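Local coordinates for hypothetical protein UNP Q5LQD5_SILPO (Silicibacter pomeroyi, PDB 2IMH) that is of unknown function, belongs to the DUF1028 family and folds as a single chain with two antiparallel sheets and several helices, at residues Val110-Gly115 and Glu133-Ser138; Thr141-Leu146 and Gln195-Ala200. All blocks are in the same frame, centred on the assembly; numbering follows the deposited sequence. Where two conformers were deposited one is given.

From the N terminus, the chain lays down strands 4-11 and 16-23, then the four-stranded sheet with helices 51-62 and 67-76, and reaches contact 1 at the end of strand 108-112. Contact 1 closes a loop of 17 residues holding the rest of strand 115-120 and the first turns of helix 126-137, and ties the edge-strand hairpin to that helix. Contact 2 opens only afterwards, joining helix 142-155 to helix 189-200, which follows strands 165-172 and 175-182 of the same six-stranded sheet. The two loops lie in series, neither nesting nor crossing. Their centres are about 17 Å apart, yet they join where Phe135 packs on Phe142 and Leu146.

Contact 1 of 2, residues Val110-Gly115 and Glu133-Ser138; sequences VTFASG and EAFVAS
Phe112 and Phe135 bring their rings together as an oblique aromatic pair, with centroids 5.5 Å apart and planes inclined at 48°. The nearest atoms are Phe112 CE1 and Phe135 CD2, at 3.5 Å, and the two side chains run nearly perpendicular to each other. Val136, one residue further along the helix, brings CG1 to 3.7 Å from Phe112 CD1 in one of its two conformers, a less certain contact by which Phe112 would meet two successive helix residues. Phe135 has CG anti to its backbone N (chi1 -175°), which carries its ring off the helix toward the sheet, where it also packs on Ile7 and Ala9 of strand 4-11. The Phe112 ring is held differently: with CG between the backbone N and the carbonyl carbon (chi1 53°), it folds back over its own hairpin, and Gly115 C sits 3.4 Å above the plane of the Phe112 ring, toward its rim. The absence of a side chain on Gly115 matters here, since a CB would collide with Phe112 CZ. With an alanine in place of Phe112 the ring is gone, which would probably open a gap beside Phe135 CD2 and leave Val136 CG1 without this apolar neighbour. Phe112 and Gly115 flank the turn and are joined by two backbone bonds, Phe112 N to Gly115 O (3.0 Å) and Gly115 N to Phe112 O (3.2 Å). This is a beta hairpin with a two-residue loop, Ala113-Ser114, linking edge strand 108-112 to strand 115-120, and its aromatic residue packs against a helix lying on the antiparallel sheet, in a layered alpha+beta architecture.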
loop_
_atom_site.group_PDB
_atom_site.type_symbol
_atom_site.label_atom_id
_atom_site.label_comp_id
_atom_site.label_asym_id
_atom_site.label_seq_id
_atom_site.Cartn_x
_atom_site.Cartn_y
_atom_site.Cartn_z
ATOM N N VAL A 110 2.631 2.838 -13.526
ATOM C CA VAL A 110 3.419 4.059 -13.650
ATOM C C VAL A 110 4.465 4.108 -12.518
ATOM O O VAL A 110 4.098 4.146 -11.348
ATOM C CB VAL A 110 2.516 5.332 -13.542
ATOM C CG1 VAL A 110 3.354 6.592 -13.610
ATOM C CG2 VAL A 110 1.427 5.341 -14.638
ATOM N N THR A 111 5.756 4.081 -12.849
ATOM C CA THR A 111 6.769 4.274 -11.804
ATOM C C THR A 111 7.019 5.772 -11.643
ATOM O O THR A 111 6.798 6.552 -12.576
ATOM C CB THR A 111 8.095 3.578 -12.133
ATOM O OG1 THR A 111 8.607 4.138 -13.354
ATOM C CG2 THR A 111 7.872 2.057 -12.289
ATOM N N PHE A 112 7.475 6.180 -10.465
ATOM C CA PHE A 112 7.801 7.581 -10.229
ATOM C C PHE A 112 8.934 7.585 -9.208
ATOM O O PHE A 112 9.313 6.531 -8.728
ATOM C CB PHE A 112 6.566 8.364 -9.757
ATOM C CG PHE A 112 5.860 7.749 -8.574
ATOM C CD1 PHE A 112 6.232 8.087 -7.282
ATOM C CD2 PHE A 112 4.823 6.832 -8.761
ATOM C CE1 PHE A 112 5.589 7.521 -6.170
ATOM C CE2 PHE A 112 4.166 6.256 -7.666
ATOM C CZ PHE A 112 4.550 6.594 -6.369
ATOM N N ALA A 113 9.570 8.715 -8.931
ATOM C CA ALA A 113 10.880 8.647 -8.249
ATOM C C ALA A 113 10.952 7.684 -7.048
ATOM O O ALA A 113 11.932 6.937 -6.885
ATOM C CB ALA A 113 11.344 10.039 -7.842
ATOM N N SER A 114 9.909 7.691 -6.226
ATOM C CA SER A 114 9.931 6.979 -4.952
ATOM C C SER A 114 8.797 5.971 -4.811
ATOM O O SER A 114 8.287 5.762 -3.711
ATOM C CB SER A 114 9.839 7.983 -3.809
ATOM O OG SER A 114 8.567 8.605 -3.815
ATOM N N GLY A 115 8.416 5.332 -5.913
ATOM C CA GLY A 115 7.292 4.403 -5.879
ATOM C C GLY A 115 6.708 3.967 -7.205
ATOM O O GLY A 115 7.325 4.149 -8.257
ATOM N N GLU A 133 0.698 12.005 -10.020
ATOM C CA GLU A 133 0.819 13.459 -9.884
ATOM C C GLU A 133 0.414 13.921 -8.480
ATOM O O GLU A 133 1.112 14.721 -7.868
ATOM C CB GLU A 133 -0.046 14.166 -10.934
ATOM C CG GLU A 133 -0.044 15.697 -10.835
ATOM C CD GLU A 133 -1.044 16.378 -11.778
ATOM O OE1 GLU A 133 -1.819 15.683 -12.478
ATOM O OE2 GLU A 133 -1.057 17.631 -11.822
ATOM N N ALA A 134 -0.717 13.421 -7.978
ATOM C CA ALA A 134 -1.184 13.797 -6.636
ATOM C C ALA A 134 -0.183 13.410 -5.551
ATOM O O ALA A 134 0.110 14.221 -4.667
ATOM C CB ALA A 134 -2.550 13.215 -6.347
ATOM N N PHE A 135 0.364 12.201 -5.624
ATOM C CA PHE A 135 1.354 11.768 -4.633
ATOM C C PHE A 135 2.623 12.617 -4.666
ATOM O O PHE A 135 3.089 13.090 -3.630
ATOM C CB PHE A 135 1.731 10.296 -4.819
ATOM C CG PHE A 135 2.649 9.797 -3.761
ATOM C CD1 PHE A 135 2.141 9.368 -2.528
ATOM C CD2 PHE A 135 4.029 9.808 -3.963
ATOM C CE1 PHE A 135 3.003 8.948 -1.530
ATOM C CE2 PHE A 135 4.889 9.377 -2.977
ATOM C CZ PHE A 135 4.373 8.958 -1.754
ATOM N N VAL A 136 3.174 12.814 -5.860
ATOM C CA VAL A 136 4.455 13.503 -5.974
ATOM C C VAL A 136 4.329 15.005 -5.717
ATOM O O VAL A 136 5.245 15.608 -5.171
ATOM C CB VAL A 136 5.186 13.196 -7.312
ATOM C CG1 VAL A 136 5.470 11.694 -7.427
ATOM C CG2 VAL A 136 4.389 13.690 -8.503
ATOM N N ALA A 137 3.187 15.597 -6.070
ATOM C CA ALA A 137 2.981 17.039 -5.880
ATOM C C ALA A 137 2.693 17.428 -4.432
ATOM O O ALA A 137 2.920 18.571 -4.042
ATOM C CB ALA A 137 1.868 17.537 -6.785
ATOM N N SER A 138 2.185 16.486 -3.640
ATOM C CA SER A 138 1.771 16.788 -2.277
ATOM C C SER A 138 2.957 17.048 -1.363
ATOM O O SER A 138 3.937 16.292 -1.370
ATOM C CB SER A 138 0.935 15.654 -1.703
ATOM O OG SER A 138 0.599 15.929 -0.346
#

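Contact 2 of 2, residues Thr141-Leu146 and Gln195-Ala200; sequences TFERRL and QLYQKA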
loop_
_atom_site.group_PDB
_atom_site.type_symbol
_atom_site.label_atom_id
_atom_site.label_comp_id
_atom_site.label_asym_id
_atom_site.label_seq_id
_atom_site.Cartn_x
_atom_site.Cartn_y
_atom_site.Cartn_z
ATOM N N THR A 141 2.271 15.172 4.968
ATOM C CA THR A 141 2.927 14.022 5.607
ATOM C C THR A 141 2.722 12.797 4.709
ATOM O O THR A 141 1.736 12.736 3.974
ATOM C CB THR A 141 2.344 13.738 7.019
ATOM O OG1 THR A 141 0.965 13.369 6.915
ATOM C CG2 THR A 141 2.454 14.961 7.924
ATOM N N PHE A 142 3.666 11.856 4.760
ATOM C CA PHE A 142 3.668 10.660 3.898
ATOM C C PHE A 142 2.293 10.008 3.788
ATOM O O PHE A 142 1.803 9.752 2.684
ATOM C CB PHE A 142 4.695 9.673 4.450
ATOM C CG PHE A 142 4.853 8.402 3.654
ATOM C CD1 PHE A 142 5.166 8.432 2.302
ATOM C CD2 PHE A 142 4.772 7.176 4.284
ATOM C CE1 PHE A 142 5.360 7.249 1.591
ATOM C CE2 PHE A 142 4.967 5.985 3.579
ATOM C CZ PHE A 142 5.243 6.022 2.237
ATOM N N GLU A 143 1.661 9.757 4.932
ATOM C CA GLU A 143 0.349 9.091 4.955
ATOM C C GLU A 143 -0.728 9.871 4.206
ATOM O O GLU A 143 -1.562 9.282 3.523
ATOM C CB GLU A 143 -0.092 8.870 6.397
ATOM C CG GLU A 143 0.822 7.927 7.172
ATOM C CD GLU A 143 2.075 8.582 7.756
ATOM O OE1 GLU A 143 2.318 9.797 7.558
ATOM O OE2 GLU A 143 2.833 7.855 8.433
ATOM N N ARG A 144 -0.709 11.194 4.347
ATOM C CA ARG A 144 -1.678 12.046 3.672
ATOM C C ARG A 144 -1.414 12.126 2.178
ATOM O O ARG A 144 -2.338 12.377 1.406
ATOM C CB ARG A 144 -1.717 13.455 4.295
ATOM C CG ARG A 144 -2.264 13.478 5.723
ATOM C CD ARG A 144 -2.184 14.905 6.317
ATOM N NE ARG A 144 -3.180 15.789 5.698
ATOM C CZ ARG A 144 -3.205 17.123 5.791
ATOM N NH1 ARG A 144 -2.281 17.783 6.495
ATOM N NH2 ARG A 144 -4.171 17.805 5.173
ATOM N N ARG A 145 -0.156 11.918 1.778
ATOM C CA ARG A 145 0.203 11.859 0.355
ATOM C C ARG A 145 -0.425 10.622 -0.275
ATOM O O ARG A 145 -0.958 10.681 -1.385
ATOM C CB ARG A 145 1.727 11.837 0.178
ATOM C CG ARG A 145 2.345 13.221 0.037
ATOM C CD ARG A 145 3.653 13.371 0.788
ATOM N NE ARG A 145 4.727 12.476 0.350
ATOM C CZ ARG A 145 5.790 12.183 1.095
ATOM N NH1 ARG A 145 6.722 11.365 0.639
ATOM N NH2 ARG A 145 5.918 12.701 2.308
ATOM N N LEU A 146 -0.364 9.502 0.454
ATOM C CA LEU A 146 -0.987 8.257 0.004
ATOM C C LEU A 146 -2.482 8.456 -0.134
ATOM O O LEU A 146 -3.074 8.091 -1.147
ATOM C CB LEU A 146 -0.670 7.103 0.961
ATOM C CG LEU A 146 0.794 6.631 1.008
ATOM C CD1 LEU A 146 0.990 5.684 2.192
ATOM C CD2 LEU A 146 1.236 5.973 -0.318
ATOM N N GLN A 195 -11.036 9.134 7.859
ATOM C CA GLN A 195 -11.542 9.287 9.227
ATOM C C GLN A 195 -10.791 8.346 10.160
ATOM O O GLN A 195 -10.398 8.730 11.273
ATOM C CB GLN A 195 -13.030 8.972 9.294
ATOM C CG GLN A 195 -13.953 10.120 8.910
ATOM C CD GLN A 195 -15.391 9.830 9.316
ATOM O OE1 GLN A 195 -15.993 8.858 8.840
ATOM N NE2 GLN A 195 -15.948 10.664 10.203
ATOM N N LEU A 196 -10.602 7.106 9.707
ATOM C CA LEU A 196 -9.910 6.112 10.523
ATOM C C LEU A 196 -8.465 6.525 10.755
ATOM O O LEU A 196 -7.933 6.390 11.866
ATOM C CB LEU A 196 -9.978 4.732 9.843
ATOM C CG LEU A 196 -9.163 3.579 10.451
ATOM C CD1 LEU A 196 -9.528 3.316 11.916
ATOM C CD2 LEU A 196 -9.395 2.347 9.612
ATOM N N TYR A 197 -7.833 7.031 9.701
ATOM C CA TYR A 197 -6.466 7.535 9.794
ATOM C C TYR A 197 -6.331 8.638 10.859
ATOM O O TYR A 197 -5.399 8.602 11.668
ATOM C CB TYR A 197 -5.968 8.011 8.418
ATOM C CG TYR A 197 -4.706 8.820 8.538
ATOM C CD1 TYR A 197 -3.471 8.199 8.685
ATOM C CD2 TYR A 197 -4.754 10.214 8.537
ATOM C CE1 TYR A 197 -2.296 8.949 8.818
ATOM C CE2 TYR A 197 -3.586 10.975 8.662
ATOM C CZ TYR A 197 -2.370 10.329 8.806
ATOM O OH TYR A 197 -1.221 11.078 8.934
ATOM N N GLN A 198 -7.249 9.601 10.870
ATOM C CA GLN A 198 -7.183 10.664 11.869
ATOM C C GLN A 198 -7.316 10.103 13.277
ATOM O O GLN A 198 -6.575 10.507 14.196
ATOM C CB GLN A 198 -8.224 11.754 11.609
ATOM C CG GLN A 198 -8.021 12.529 10.300
ATOM C CD GLN A 198 -6.630 13.125 10.135
ATOM O OE1 GLN A 198 -6.144 13.252 9.013
ATOM N NE2 GLN A 198 -5.989 13.495 11.240
ATOM N N LYS A 199 -8.232 9.161 13.453
ATOM C CA LYS A 199 -8.437 8.562 14.760
ATOM C C LYS A 199 -7.212 7.756 15.206
ATOM O O LYS A 199 -6.883 7.725 16.391
ATOM C CB LYS A 199 -9.690 7.694 14.754
ATOM C CG LYS A 199 -10.983 8.516 14.788
ATOM C CD LYS A 199 -12.219 7.617 14.676
ATOM C CE LYS A 199 -13.529 8.408 14.889
ATOM N NZ LYS A 199 -13.813 9.470 13.885
ATOM N N ALA A 200 -6.533 7.129 14.241
ATOM C CA ALA A 200 -5.441 6.210 14.552
ATOM C C ALA A 200 -4.116 6.930 14.799
ATOM O O ALA A 200 -3.128 6.310 15.244
ATOM C CB ALA A 200 -5.296 5.145 13.450
#
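Tyr197 reaches across from helix 189-200 to meet Glu143 and Arg144 near the start of helix 142-155. A chi1 of 167° puts CG opposite the backbone N, the side chain leaves CB in the direction of the other helix, and contact begins at the ring. CD1 comes 4.1 Å from Glu143 CB, and the next atom, CE1, approaches the same Glu143 CB to 3.3 Å and Glu143 CG to 3.7 Å. On the other branch, Tyr197 CE2 lies 4.1 Å from Arg144 CG. The two helices are neighbours in the layer that covers the six-stranded antiparallel sheet: Tyr197 also rests on Leu180 of strand 175-182, and Glu143 on Val170 of strand 165-172. Further out, Tyr197 CZ is 3.6 Å from Glu143 CB. The carboxylate plane of Glu143 lies 28° from that of the ring; its OE2 makes a long, weak ion pair with Arg175. At the tip, Tyr197 OH touches Glu143 CB at 3.5 Å and comes within 3.8 Å of OG1 of Thr141, the N-cap residue of helix 142-155, without a hydrogen bond between the two segments.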